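Local coordinates for protein glutamate racemase (Escherichia coli, PDB 2JFN) that belongs to the Asp/Glu/hydantoin racemase family of alpha/beta enzymes and here holds glutamic acid and uridine-5'-diphosphate-N-acetylmuramoyl-L-alanine, at residues A[197-202]-A[223-228]; A[130-135]-A[157-162]; A[117-122]-A[149-154]; A[112-117]-A[229-234]. All blocks are in the same frame, centred on the assembly; numbering follows the deposited sequence.

Contact 1 (A[197-202]-A[223-228]); sequences PDTVVL and RLVDSG. With UMA (uridine-5'-diphosphate-N-acetylmuramoyl-L-alanine), chain C.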
# COMPACT_ATOMS: atom_id res chain seq x y z
N PRO A 197 -3.92 -21.62 -6.60
CA PRO A 197 -3.92 -20.53 -7.59
C PRO A 197 -2.57 -20.46 -8.28
O PRO A 197 -1.54 -20.63 -7.63
CB PRO A 197 -4.18 -19.28 -6.74
CG PRO A 197 -4.86 -19.80 -5.53
CD PRO A 197 -4.14 -21.09 -5.24
N ASP A 198 -2.55 -20.22 -9.58
CA ASP A 198 -1.27 -20.10 -10.26
C ASP A 198 -0.90 -18.61 -10.31
O ASP A 198 0.21 -18.24 -10.69
CB ASP A 198 -1.33 -20.73 -11.66
CG ASP A 198 -2.12 -19.91 -12.67
OD1 ASP A 198 -2.95 -19.06 -12.26
OD2 ASP A 198 -1.92 -20.13 -13.89
N THR A 199 -1.84 -17.78 -9.88
CA THR A 199 -1.64 -16.32 -9.85
C THR A 199 -2.17 -15.78 -8.52
O THR A 199 -3.32 -16.02 -8.17
CB THR A 199 -2.40 -15.66 -11.02
OG1 THR A 199 -2.05 -16.32 -12.25
CG2 THR A 199 -2.05 -14.18 -11.12
N VAL A 200 -1.33 -15.06 -7.78
CA VAL A 200 -1.75 -14.52 -6.49
C VAL A 200 -1.65 -13.00 -6.47
O VAL A 200 -0.58 -12.44 -6.69
CB VAL A 200 -0.88 -15.08 -5.33
CG1 VAL A 200 -1.29 -14.43 -4.01
CG2 VAL A 200 -1.05 -16.60 -5.22
N VAL A 201 -2.78 -12.35 -6.20
CA VAL A 201 -2.84 -10.90 -6.13
C VAL A 201 -2.51 -10.43 -4.72
O VAL A 201 -3.10 -10.89 -3.75
CB VAL A 201 -4.27 -10.39 -6.46
CG1 VAL A 201 -4.34 -8.87 -6.27
CG2 VAL A 201 -4.63 -10.76 -7.89
N LEU A 202 -1.54 -9.53 -4.61
CA LEU A 202 -1.20 -8.99 -3.30
C LEU A 202 -2.08 -7.76 -3.17
O LEU A 202 -1.77 -6.69 -3.72
CB LEU A 202 0.28 -8.63 -3.24
CG LEU A 202 1.18 -9.84 -3.55
CD1 LEU A 202 2.65 -9.48 -3.39
CD2 LEU A 202 0.81 -10.98 -2.61
N ARG A 223 2.62 -17.01 -9.61
CA ARG A 223 3.01 -15.68 -10.04
C ARG A 223 2.36 -14.62 -9.15
O ARG A 223 1.14 -14.61 -8.98
CB ARG A 223 2.59 -15.46 -11.49
CG ARG A 223 2.95 -14.09 -12.04
CD ARG A 223 2.67 -14.07 -13.53
NE ARG A 223 3.03 -12.80 -14.16
CZ ARG A 223 3.01 -12.62 -15.48
NH1 ARG A 223 2.66 -13.62 -16.28
NH2 ARG A 223 3.33 -11.44 -15.99
N LEU A 224 3.17 -13.74 -8.59
CA LEU A 224 2.66 -12.68 -7.72
C LEU A 224 2.34 -11.44 -8.55
O LEU A 224 3.12 -11.04 -9.42
CB LEU A 224 3.69 -12.31 -6.65
CG LEU A 224 4.16 -13.44 -5.73
CD1 LEU A 224 5.17 -12.90 -4.73
CD2 LEU A 224 2.96 -14.05 -5.01
N VAL A 225 1.20 -10.84 -8.27
CA VAL A 225 0.77 -9.65 -8.98
C VAL A 225 0.36 -8.55 -8.00
O VAL A 225 -0.39 -8.80 -7.06
CB VAL A 225 -0.45 -9.95 -9.89
CG1 VAL A 225 -0.88 -8.68 -10.61
CG2 VAL A 225 -0.11 -11.05 -10.89
N ASP A 226 0.87 -7.34 -8.20
CA ASP A 226 0.48 -6.24 -7.34
C ASP A 226 0.26 -4.99 -8.18
O ASP A 226 0.38 -5.03 -9.41
CB ASP A 226 1.49 -5.99 -6.20
CG ASP A 226 2.87 -5.60 -6.69
OD1 ASP A 226 2.99 -4.62 -7.46
OD2 ASP A 226 3.84 -6.27 -6.30
N SER A 227 -0.07 -3.89 -7.51
CA SER A 227 -0.38 -2.63 -8.18
C SER A 227 0.76 -1.62 -8.33
O SER A 227 0.58 -0.58 -8.97
CB SER A 227 -1.53 -1.96 -7.43
OG SER A 227 -2.66 -2.80 -7.40
N GLY A 228 1.91 -1.94 -7.75
CA GLY A 228 3.06 -1.04 -7.76
C GLY A 228 3.46 -0.32 -9.04
O GLY A 228 3.42 0.92 -9.09
N1 UMA C . -4.09 0.34 -10.10
C2 UMA C . -4.60 1.05 -8.90
N3 UMA C . -4.66 2.43 -8.99
C4 UMA C . -4.28 3.19 -10.11
C5 UMA C . -3.77 2.40 -11.31
C6 UMA C . -3.70 1.06 -11.24
O2 UMA C . -4.95 0.47 -7.87
O4 UMA C . -4.37 4.41 -10.07
C1B UMA C . -4.02 -1.16 -10.01
C2B UMA C . -5.37 -1.78 -10.32
O2' UMA C . -5.71 -2.93 -9.45
C3B UMA C . -5.37 -2.17 -11.76
C4B UMA C . -3.90 -2.55 -11.89
O4B UMA C . -3.18 -1.74 -10.98
O3B UMA C . -6.32 -3.27 -11.82
C5B UMA C . -3.32 -2.32 -13.23
O5B UMA C . -3.65 -1.06 -13.68
PA UMA C . -3.36 -0.54 -15.16
O1A UMA C . -3.44 0.92 -15.05
O2A UMA C . -2.11 -1.07 -15.60
O3A UMA C . -4.64 -1.10 -15.98
PB UMA C . -6.01 -1.78 -15.55
O1B UMA C . -5.81 -3.05 -14.89
O2B UMA C . -6.90 -1.74 -16.72
O1' UMA C . -6.59 -0.62 -14.54
C1' UMA C . -7.66 0.28 -14.79
C2' UMA C . -7.38 1.65 -14.23
N2' UMA C . -6.19 2.26 -14.85
C7' UMA C . -6.27 3.34 -15.65
O7' UMA C . -7.31 3.97 -15.78
C8' UMA C . -5.03 3.79 -16.39
C3' UMA C . -7.23 1.52 -12.71
O3' UMA C . -7.05 2.84 -12.09
C4' UMA C . -8.47 0.84 -12.08
O4' UMA C . -8.31 0.70 -10.68
C5' UMA C . -8.70 -0.52 -12.73
O5' UMA C . -8.83 -0.33 -14.19
C6' UMA C . -9.98 -1.21 -12.27
O6' UMA C . -11.09 -0.35 -12.47
C18 UMA C . -7.84 4.04 -12.27
C19 UMA C . -8.86 4.25 -11.20
O18 UMA C . -9.91 4.83 -11.43
C20 UMA C . -6.89 5.22 -12.55
N4 UMA C . -8.53 3.76 -9.99
C21 UMA C . -9.29 3.96 -8.75
C22 UMA C . -9.65 5.44 -8.43
O19 UMA C . -8.87 6.32 -8.84
O20 UMA C . -10.71 5.69 -7.80
C23 UMA C . -8.49 3.37 -7.58
O HOH W 1 -2.78 -5.58 -5.99

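Contact 2 (A[130-135]-A[157-162]); sequences VGLLAT and IEMLGS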
# COMPACT_ATOMS: atom_id res chain seq x y z
N VAL A 130 -7.33 -17.82 -9.35
CA VAL A 130 -6.65 -16.62 -8.90
C VAL A 130 -6.83 -16.41 -7.41
O VAL A 130 -7.95 -16.41 -6.90
CB VAL A 130 -7.16 -15.38 -9.66
CG1 VAL A 130 -6.51 -14.12 -9.12
CG2 VAL A 130 -6.85 -15.53 -11.15
N GLY A 131 -5.72 -16.24 -6.71
CA GLY A 131 -5.79 -16.02 -5.28
C GLY A 131 -5.69 -14.54 -4.93
O GLY A 131 -5.05 -13.76 -5.64
N LEU A 132 -6.33 -14.15 -3.84
CA LEU A 132 -6.28 -12.77 -3.38
C LEU A 132 -5.83 -12.77 -1.93
O LEU A 132 -6.54 -13.28 -1.06
CB LEU A 132 -7.65 -12.10 -3.50
CG LEU A 132 -7.78 -10.68 -2.90
CD1 LEU A 132 -6.82 -9.72 -3.60
CD2 LEU A 132 -9.22 -10.20 -3.06
N LEU A 133 -4.64 -12.24 -1.69
CA LEU A 133 -4.11 -12.13 -0.33
C LEU A 133 -4.32 -10.69 0.07
O LEU A 133 -3.82 -9.78 -0.59
CB LEU A 133 -2.62 -12.45 -0.29
CG LEU A 133 -2.15 -13.89 -0.31
CD1 LEU A 133 -0.64 -13.91 -0.19
CD2 LEU A 133 -2.79 -14.66 0.86
N ALA A 134 -5.06 -10.48 1.15
CA ALA A 134 -5.32 -9.13 1.63
C ALA A 134 -5.41 -9.19 3.14
O ALA A 134 -5.31 -10.27 3.73
CB ALA A 134 -6.64 -8.61 1.06
N THR A 135 -5.57 -8.05 3.78
CA THR A 135 -5.69 -8.06 5.22
C THR A 135 -7.12 -8.47 5.56
O THR A 135 -8.01 -8.43 4.71
CB THR A 135 -5.34 -6.70 5.84
OG1 THR A 135 -5.28 -6.84 7.27
CG2 THR A 135 -6.37 -5.65 5.46
N ILE A 157 -12.03 -17.04 -7.78
CA ILE A 157 -11.19 -16.31 -6.84
C ILE A 157 -11.13 -16.94 -5.47
O ILE A 157 -12.15 -17.20 -4.84
CB ILE A 157 -11.70 -14.86 -6.68
CG1 ILE A 157 -11.69 -14.15 -8.04
CG2 ILE A 157 -10.85 -14.11 -5.67
CD1 ILE A 157 -10.33 -14.09 -8.70
N GLU A 158 -9.91 -17.19 -5.01
CA GLU A 158 -9.68 -17.77 -3.69
C GLU A 158 -9.19 -16.63 -2.80
O GLU A 158 -8.06 -16.17 -2.95
CB GLU A 158 -8.60 -18.86 -3.76
CG GLU A 158 -8.97 -20.07 -4.58
CD GLU A 158 -10.21 -20.78 -4.05
OE1 GLU A 158 -10.29 -20.99 -2.82
OE2 GLU A 158 -11.09 -21.12 -4.86
N MET A 159 -10.04 -16.18 -1.89
CA MET A 159 -9.67 -15.09 -0.99
C MET A 159 -9.04 -15.59 0.30
O MET A 159 -9.44 -16.61 0.84
CB MET A 159 -10.88 -14.23 -0.61
CG MET A 159 -11.34 -13.26 -1.67
SD MET A 159 -12.35 -11.96 -0.90
CE MET A 159 -13.74 -12.94 -0.29
N LEU A 160 -8.07 -14.84 0.79
CA LEU A 160 -7.39 -15.18 2.03
C LEU A 160 -6.98 -13.87 2.71
O LEU A 160 -6.07 -13.18 2.25
CB LEU A 160 -6.17 -16.05 1.74
CG LEU A 160 -5.62 -16.89 2.89
CD1 LEU A 160 -4.61 -17.90 2.35
CD2 LEU A 160 -4.97 -15.99 3.93
N GLY A 161 -7.69 -13.52 3.78
CA GLY A 161 -7.39 -12.29 4.51
C GLY A 161 -6.54 -12.59 5.73
O GLY A 161 -6.87 -13.48 6.52
N SER A 162 -5.44 -11.86 5.89
CA SER A 162 -4.56 -12.10 7.03
C SER A 162 -3.97 -10.85 7.66
O SER A 162 -3.10 -10.20 7.07
CB SER A 162 -3.41 -13.03 6.62
OG SER A 162 -2.47 -13.16 7.68

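Contact 3 (A[117-122]-A[149-154]); sequences AIKPAA and ARFANE. With UMA (uridine-5'-diphosphate-N-acetylmuramoyl-L-alanine), chain C.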
# COMPACT_ATOMS: atom_id res chain seq x y z
N ALA A 117 -5.08 -5.80 -7.63
CA ALA A 117 -4.86 -6.01 -9.06
C ALA A 117 -5.56 -7.24 -9.63
O ALA A 117 -4.95 -8.04 -10.35
CB ALA A 117 -3.36 -6.08 -9.35
N ILE A 118 -6.84 -7.39 -9.33
CA ILE A 118 -7.60 -8.53 -9.81
C ILE A 118 -7.74 -8.54 -11.32
O ILE A 118 -7.61 -9.59 -11.95
CB ILE A 118 -9.01 -8.54 -9.18
CG1 ILE A 118 -8.88 -8.80 -7.68
CG2 ILE A 118 -9.88 -9.60 -9.85
CD1 ILE A 118 -10.17 -8.69 -6.92
N LYS A 119 -7.98 -7.37 -11.91
CA LYS A 119 -8.15 -7.26 -13.35
C LYS A 119 -6.98 -7.86 -14.16
O LYS A 119 -7.20 -8.74 -14.99
CB LYS A 119 -8.38 -5.80 -13.75
CG LYS A 119 -8.69 -5.62 -15.23
CD LYS A 119 -9.05 -4.18 -15.57
CE LYS A 119 -9.32 -4.04 -17.05
NZ LYS A 119 -9.43 -2.62 -17.44
N PRO A 120 -5.74 -7.39 -13.94
CA PRO A 120 -4.67 -7.99 -14.73
C PRO A 120 -4.41 -9.46 -14.38
O PRO A 120 -4.03 -10.25 -15.24
CB PRO A 120 -3.46 -7.09 -14.43
CG PRO A 120 -3.77 -6.53 -13.08
CD PRO A 120 -5.25 -6.23 -13.18
N ALA A 121 -4.62 -9.82 -13.12
CA ALA A 121 -4.39 -11.20 -12.69
C ALA A 121 -5.32 -12.15 -13.43
O ALA A 121 -4.93 -13.27 -13.77
CB ALA A 121 -4.61 -11.32 -11.19
N ALA A 122 -6.55 -11.69 -13.70
CA ALA A 122 -7.54 -12.50 -14.40
C ALA A 122 -7.11 -12.78 -15.84
O ALA A 122 -7.46 -13.82 -16.40
CB ALA A 122 -8.89 -11.80 -14.39
N ALA A 149 -16.19 -9.68 -9.11
CA ALA A 149 -17.20 -10.09 -10.08
C ALA A 149 -17.10 -9.27 -11.37
O ALA A 149 -17.45 -9.76 -12.45
CB ALA A 149 -18.59 -9.94 -9.47
N ARG A 150 -16.62 -8.04 -11.25
CA ARG A 150 -16.50 -7.16 -12.41
C ARG A 150 -15.41 -7.53 -13.42
O ARG A 150 -15.66 -7.55 -14.62
CB ARG A 150 -16.30 -5.71 -11.94
CG ARG A 150 -16.27 -4.70 -13.08
CD ARG A 150 -16.20 -3.25 -12.58
NE ARG A 150 -17.42 -2.82 -11.89
CZ ARG A 150 -17.71 -3.09 -10.62
NH1 ARG A 150 -16.85 -3.78 -9.87
NH2 ARG A 150 -18.84 -2.66 -10.09
N PHE A 151 -14.20 -7.82 -12.94
CA PHE A 151 -13.11 -8.16 -13.84
C PHE A 151 -12.58 -9.59 -13.72
O PHE A 151 -11.55 -9.93 -14.31
CB PHE A 151 -11.94 -7.18 -13.67
CG PHE A 151 -12.29 -5.76 -13.98
CD1 PHE A 151 -12.66 -4.88 -12.97
CD2 PHE A 151 -12.26 -5.29 -15.29
CE1 PHE A 151 -13.00 -3.56 -13.25
CE2 PHE A 151 -12.60 -3.97 -15.59
CZ PHE A 151 -12.97 -3.10 -14.57
N ALA A 152 -13.27 -10.43 -12.95
CA ALA A 152 -12.84 -11.81 -12.78
C ALA A 152 -14.03 -12.77 -12.86
O ALA A 152 -14.15 -13.69 -12.04
CB ALA A 152 -12.12 -11.97 -11.45
N ASN A 153 -14.88 -12.57 -13.85
CA ASN A 153 -16.07 -13.40 -14.04
C ASN A 153 -15.71 -14.73 -14.70
O ASN A 153 -16.44 -15.71 -14.58
CB ASN A 153 -17.09 -12.65 -14.90
CG ASN A 153 -18.44 -13.35 -14.95
OD1 ASN A 153 -19.36 -12.91 -15.65
ND2 ASN A 153 -18.58 -14.44 -14.20
N GLU A 154 -14.58 -14.76 -15.40
CA GLU A 154 -14.15 -15.97 -16.10
C GLU A 154 -13.20 -16.86 -15.30
O GLU A 154 -12.71 -17.87 -15.82
CB GLU A 154 -13.52 -15.60 -17.44
CG GLU A 154 -12.76 -14.27 -17.45
CD GLU A 154 -11.62 -14.23 -16.45
OE1 GLU A 154 -10.72 -15.11 -16.54
OE2 GLU A 154 -11.61 -13.33 -15.59
N1 UMA C . -4.09 0.34 -10.10
C2 UMA C . -4.60 1.05 -8.90
N3 UMA C . -4.66 2.43 -8.99
C4 UMA C . -4.28 3.19 -10.11
C5 UMA C . -3.77 2.40 -11.31
C6 UMA C . -3.70 1.06 -11.24
O2 UMA C . -4.95 0.47 -7.87
O4 UMA C . -4.37 4.41 -10.07
C1B UMA C . -4.02 -1.16 -10.01
C2B UMA C . -5.37 -1.78 -10.32
O2' UMA C . -5.71 -2.93 -9.45
C3B UMA C . -5.37 -2.17 -11.76
C4B UMA C . -3.90 -2.55 -11.89
O4B UMA C . -3.18 -1.74 -10.98
O3B UMA C . -6.32 -3.27 -11.82
C5B UMA C . -3.32 -2.32 -13.23
O5B UMA C . -3.65 -1.06 -13.68
PA UMA C . -3.36 -0.54 -15.16
O1A UMA C . -3.44 0.92 -15.05
O2A UMA C . -2.11 -1.07 -15.60
O3A UMA C . -4.64 -1.10 -15.98
PB UMA C . -6.01 -1.78 -15.55
O1B UMA C . -5.81 -3.05 -14.89
O2B UMA C . -6.90 -1.74 -16.72
O1' UMA C . -6.59 -0.62 -14.54
C1' UMA C . -7.66 0.28 -14.79
C2' UMA C . -7.38 1.65 -14.23
N2' UMA C . -6.19 2.26 -14.85
C7' UMA C . -6.27 3.34 -15.65
O7' UMA C . -7.31 3.97 -15.78
C8' UMA C . -5.03 3.79 -16.39
C3' UMA C . -7.23 1.52 -12.71
O3' UMA C . -7.05 2.84 -12.09
C4' UMA C . -8.47 0.84 -12.08
O4' UMA C . -8.31 0.70 -10.68
C5' UMA C . -8.70 -0.52 -12.73
O5' UMA C . -8.83 -0.33 -14.19
C6' UMA C . -9.98 -1.21 -12.27
O6' UMA C . -11.09 -0.35 -12.47
C18 UMA C . -7.84 4.04 -12.27
C19 UMA C . -8.86 4.25 -11.20
O18 UMA C . -9.91 4.83 -11.43
C20 UMA C . -6.89 5.22 -12.55
N4 UMA C . -8.53 3.76 -9.99
C21 UMA C . -9.29 3.96 -8.75
C22 UMA C . -9.65 5.44 -8.43
O19 UMA C . -8.87 6.32 -8.84
O20 UMA C . -10.71 5.69 -7.80
C23 UMA C . -8.49 3.37 -7.58
O HOH W 2 -9.42 -8.80 -16.79

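Contact 4 (A[112-117]-A[229-234]); sequences VGVVPA and AAIARR. With UMA (uridine-5'-diphosphate-N-acetylmuramoyl-L-alanine), chain C.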
# COMPACT_ATOMS: atom_id res chain seq x y z
N VAL A 112 -4.16 9.52 -6.04
CA VAL A 112 -4.12 8.17 -6.59
C VAL A 112 -4.54 7.18 -5.52
O VAL A 112 -4.13 7.29 -4.36
CB VAL A 112 -2.70 7.82 -7.09
CG1 VAL A 112 -2.64 6.38 -7.57
CG2 VAL A 112 -2.31 8.75 -8.20
N GLY A 113 -5.38 6.22 -5.91
CA GLY A 113 -5.84 5.22 -4.98
C GLY A 113 -5.32 3.85 -5.39
O GLY A 113 -4.66 3.71 -6.42
N VAL A 114 -5.61 2.85 -4.57
CA VAL A 114 -5.17 1.48 -4.85
C VAL A 114 -6.27 0.46 -4.61
O VAL A 114 -6.98 0.50 -3.60
CB VAL A 114 -3.99 1.07 -3.96
CG1 VAL A 114 -2.82 2.03 -4.15
CG2 VAL A 114 -4.44 1.04 -2.51
N VAL A 115 -6.42 -0.45 -5.56
CA VAL A 115 -7.39 -1.52 -5.45
C VAL A 115 -6.62 -2.78 -5.85
O VAL A 115 -5.69 -2.72 -6.65
CB VAL A 115 -8.59 -1.32 -6.40
CG1 VAL A 115 -9.43 -0.13 -5.94
CG2 VAL A 115 -8.11 -1.10 -7.82
N PRO A 116 -6.98 -3.94 -5.27
CA PRO A 116 -6.29 -5.19 -5.61
C PRO A 116 -6.24 -5.39 -7.12
O PRO A 116 -7.24 -5.17 -7.81
CB PRO A 116 -7.13 -6.25 -4.90
CG PRO A 116 -7.60 -5.50 -3.66
CD PRO A 116 -8.00 -4.15 -4.23
N ALA A 117 -5.08 -5.80 -7.63
CA ALA A 117 -4.86 -6.01 -9.06
C ALA A 117 -5.56 -7.24 -9.63
O ALA A 117 -4.95 -8.04 -10.35
CB ALA A 117 -3.36 -6.08 -9.35
N ALA A 229 3.87 -1.08 -10.05
CA ALA A 229 4.28 -0.50 -11.32
C ALA A 229 3.16 0.29 -11.98
O ALA A 229 3.39 1.33 -12.58
CB ALA A 229 4.78 -1.60 -12.26
N ALA A 230 1.93 -0.21 -11.87
CA ALA A 230 0.78 0.49 -12.47
C ALA A 230 0.51 1.82 -11.78
O ALA A 230 0.05 2.78 -12.42
CB ALA A 230 -0.45 -0.39 -12.41
N ILE A 231 0.76 1.87 -10.47
CA ILE A 231 0.56 3.09 -9.69
C ILE A 231 1.60 4.10 -10.13
O ILE A 231 1.32 5.29 -10.27
CB ILE A 231 0.75 2.84 -8.18
CG1 ILE A 231 -0.27 1.82 -7.69
CG2 ILE A 231 0.62 4.16 -7.40
CD1 ILE A 231 -1.68 2.27 -7.85
N ALA A 232 2.81 3.61 -10.33
CA ALA A 232 3.91 4.45 -10.77
C ALA A 232 3.52 5.09 -12.11
O ALA A 232 3.61 6.31 -12.26
CB ALA A 232 5.17 3.61 -10.93
N ARG A 233 3.08 4.27 -13.06
CA ARG A 233 2.67 4.78 -14.37
C ARG A 233 1.53 5.80 -14.24
O ARG A 233 1.54 6.83 -14.90
CB ARG A 233 2.24 3.64 -15.29
CG ARG A 233 3.39 2.73 -15.74
CD ARG A 233 2.95 1.81 -16.88
NE ARG A 233 1.92 0.86 -16.45
CZ ARG A 233 2.19 -0.30 -15.84
NH1 ARG A 233 3.45 -0.64 -15.59
NH2 ARG A 233 1.21 -1.10 -15.46
N ARG A 234 0.56 5.51 -13.38
CA ARG A 234 -0.56 6.43 -13.19
C ARG A 234 -0.07 7.75 -12.59
O ARG A 234 -0.58 8.83 -12.92
CB ARG A 234 -1.62 5.80 -12.27
CG ARG A 234 -2.80 6.71 -11.97
CD ARG A 234 -3.53 7.16 -13.23
NE ARG A 234 -4.78 7.85 -12.90
CZ ARG A 234 -5.60 8.40 -13.80
NH1 ARG A 234 -5.31 8.33 -15.09
NH2 ARG A 234 -6.71 9.00 -13.40
N1 UMA C . -4.09 0.34 -10.10
C2 UMA C . -4.60 1.05 -8.90
N3 UMA C . -4.66 2.43 -8.99
C4 UMA C . -4.28 3.19 -10.11
C5 UMA C . -3.77 2.40 -11.31
C6 UMA C . -3.70 1.06 -11.24
O2 UMA C . -4.95 0.47 -7.87
O4 UMA C . -4.37 4.41 -10.07
C1B UMA C . -4.02 -1.16 -10.01
C2B UMA C . -5.37 -1.78 -10.32
O2' UMA C . -5.71 -2.93 -9.45
C3B UMA C . -5.37 -2.17 -11.76
C4B UMA C . -3.90 -2.55 -11.89
O4B UMA C . -3.18 -1.74 -10.98
O3B UMA C . -6.32 -3.27 -11.82
C5B UMA C . -3.32 -2.32 -13.23
O5B UMA C . -3.65 -1.06 -13.68
PA UMA C . -3.36 -0.54 -15.16
O1A UMA C . -3.44 0.92 -15.05
O2A UMA C . -2.11 -1.07 -15.60
O3A UMA C . -4.64 -1.10 -15.98
PB UMA C . -6.01 -1.78 -15.55
O1B UMA C . -5.81 -3.05 -14.89
O2B UMA C . -6.90 -1.74 -16.72
O1' UMA C . -6.59 -0.62 -14.54
C1' UMA C . -7.66 0.28 -14.79
C2' UMA C . -7.38 1.65 -14.23
N2' UMA C . -6.19 2.26 -14.85
C7' UMA C . -6.27 3.34 -15.65
O7' UMA C . -7.31 3.97 -15.78
C8' UMA C . -5.03 3.79 -16.39
C3' UMA C . -7.23 1.52 -12.71
O3' UMA C . -7.05 2.84 -12.09
C4' UMA C . -8.47 0.84 -12.08
O4' UMA C . -8.31 0.70 -10.68
C5' UMA C . -8.70 -0.52 -12.73
O5' UMA C . -8.83 -0.33 -14.19
C6' UMA C . -9.98 -1.21 -12.27
O6' UMA C . -11.09 -0.35 -12.47
C18 UMA C . -7.84 4.04 -12.27
C19 UMA C . -8.86 4.25 -11.20
O18 UMA C . -9.91 4.83 -11.43
C20 UMA C . -6.89 5.22 -12.55
N4 UMA C . -8.53 3.76 -9.99
C21 UMA C . -9.29 3.96 -8.75
C22 UMA C . -9.65 5.44 -8.43
O19 UMA C . -8.87 6.32 -8.84
O20 UMA C . -10.71 5.69 -7.80
C23 UMA C . -8.49 3.37 -7.58

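Contact 1 (A[197-202]-A[223-228])
Strands 199-202 and 223-225, the two arms of a beta-alpha-beta unit connected through helix 211-217, pair in parallel with T199 beside R223 and V201 beside V225. Four backbone bonds zip them together. R223 N gives to D198 O, V200 N to R223 O at 2.8 Å, V225 N to V200 O, and L202 N to V225 O at 2.8 Å with an N-H...O angle of 170°. On one face T199 CG2 and V225 CG2 meet at 3.7 Å, with helix 118-124 lying against both residues. T199 places that methyl anti to its own backbone N (chi1 -52° for OG1), while OG1 hydrogen-bonds to D198 OD1, an oxygen T125 also holds. On the other face V200 CB packs against L224 CD2 at 4.0 Å. Past the pairing the chain turns into helix 228-241, and D226 OD1 caps it by accepting from G228 N at 2.9 Å. A water donates to L202 O and hydrogen-bonds to S227 OG, linking strand 199-202 to the turn before the helix. S227 OG comes within 3.4 Å of UMA C1B. Ligand contacts at the carboxyl ends of parallel strands are the classic layout of an alpha/beta sheet domain.

Contact 2 (A[130-135]-A[157-162])
V130 and I157 begin five in-register parallel pairs that run on to A134 and G161. The backbone bonds go to alternate residues: E158 N to V130 O, L132 N to E158 O, L160 N to L132 O, A134 N to L160 O, and S162 N to A134 O. S162 N to A134 O is the shortest at 2.7 Å, A134 N to L160 O the longest at 3.1 Å. CA-H...O contacts fill in between them, among them G161 CA to A134 O at 3.0 Å. Apolar packing takes both faces. On the face toward helix 142-150, I157 folds back through chi2 of -59°, which brings CD1 to 3.6 Å from V130 CB; further along, L132 CD2 rests against M159 CG at 4.0 Å, the two side chains running alongside each other. On the other face L133 CD2 lies 3.8 Å from L160 CB, and W190 touches both leucines. Capping finishes the pair: S162 OG accepts from M165 N at the start of helix 163-174. T135 ends the first segment with its side chain close to the bound glutamic acid. Strands joined through helix 142-150 in this way form a beta-alpha-beta unit, the repeating element of a parallel alpha/beta sheet.

Contact 3 (A[117-122]-A[149-154])
K119 and F151 carry a side-chain packing contact between the first turn of helix 118-124 and the turn that follows helix 142-150, beside the bound UMA; no direct hydrogen bond crosses it. The lysine lies over one face of the phenyl ring in a CH-pi contact, CD standing 3.8 Å from the ring centroid and 29° off the normal. R150 CG sits over the opposite face, toward the rim, so the ring is sandwiched between two aliphatic chains. K119 has CG anti to the backbone N (chi1 -175°) and is extended beyond it; NZ donates to UMA O2B at 2.8 Å. The ammonium so placed probably offsets some of the negative charge of the diphosphate. The two helices belong to the parallel alpha/beta sheet domain and flank strand 129-134 along the chain; helix 118-124 and the turn after helix 142-150 form part of the UMA pocket wall, with F151 CE1 3.8 Å from UMA O6'. P120 CD, on the same helical turn as K119, reaches UMA O3B at 3.4 Å. Deeper in, I118 CG2 presses on A152 CB at 3.6 Å, next to L147 and I148 of helix 142-150. A122 CB packs against F151 O and, at 3.3 Å, against E154 OE2. A water donates to K119 O at 2.9 Å and, weakly, to F151 O.

Contact 4 (A[112-117]-A[229-234])
V112 opens the contact by crossing I231 obliquely, its CG1 3.9 Å from I231 CG2, while its CG2 faces R234 CG more loosely. The same CG1 approaches UMA O4, so it touches helix and ligand at once. G113 adds its backbone: G113 O accepts from UMA N3 at 2.9 Å, with an N-H...O angle of 149°, and I231 CD1 lies near that oxygen too. V114 meets I231 at about a right angle, CG1 to CD1 3.9 Å; chi1 of -58° sets this methyl anti to the carbonyl carbon. I231 CD1 also lies above the ligand's flat ring, 3.2 Å from UMA N3. V115 then grips the ligand from both ends of its residue: V115 N donates to UMA O2 at 2.9 Å, and V115 O takes the hydroxyl UMA O2' at 2.8 Å, sharing the oxygen with a weak bond from S227. P116 O and A117 CA come close to the same hydroxyl, and A117 stands at the N-cap position of helix 118-124. From the helix side, R234 lays one face of its guanidinium against UMA C20, and R233 NH2 makes a weak hydrogen bond to UMA O2A at 3.3 Å, at the edge of the guanidinium. Backbone groups of an extended loop reading the polar edge of a uracil, with an aliphatic side chain over its ring, make this the uridine end of the UMA pocket.

In the fold
Following the chain from the N terminus, 112-117 opens contact 4 and, through the shared A117, runs straight into 117-122, which opens contact 3. Strand 129-134 opens contact 2 next; contact 3 then closes at 149-154 and contact 2 at 157-162, so these two cross. Contact 1 opens and closes later, at 197-202 and 223-228, in series with both. The next residue begins 229-234, which closes contact 4 over all the rest. Strands 129-134 and 199-202 are neighbours, so contacts 1 and 2 make one four-stranded parallel sheet. Contact 3 packs helix 118-124 against the turn that follows helix 142-150, and contact 4 ties helix 228-241 to the segment leading out of the mixed sheet.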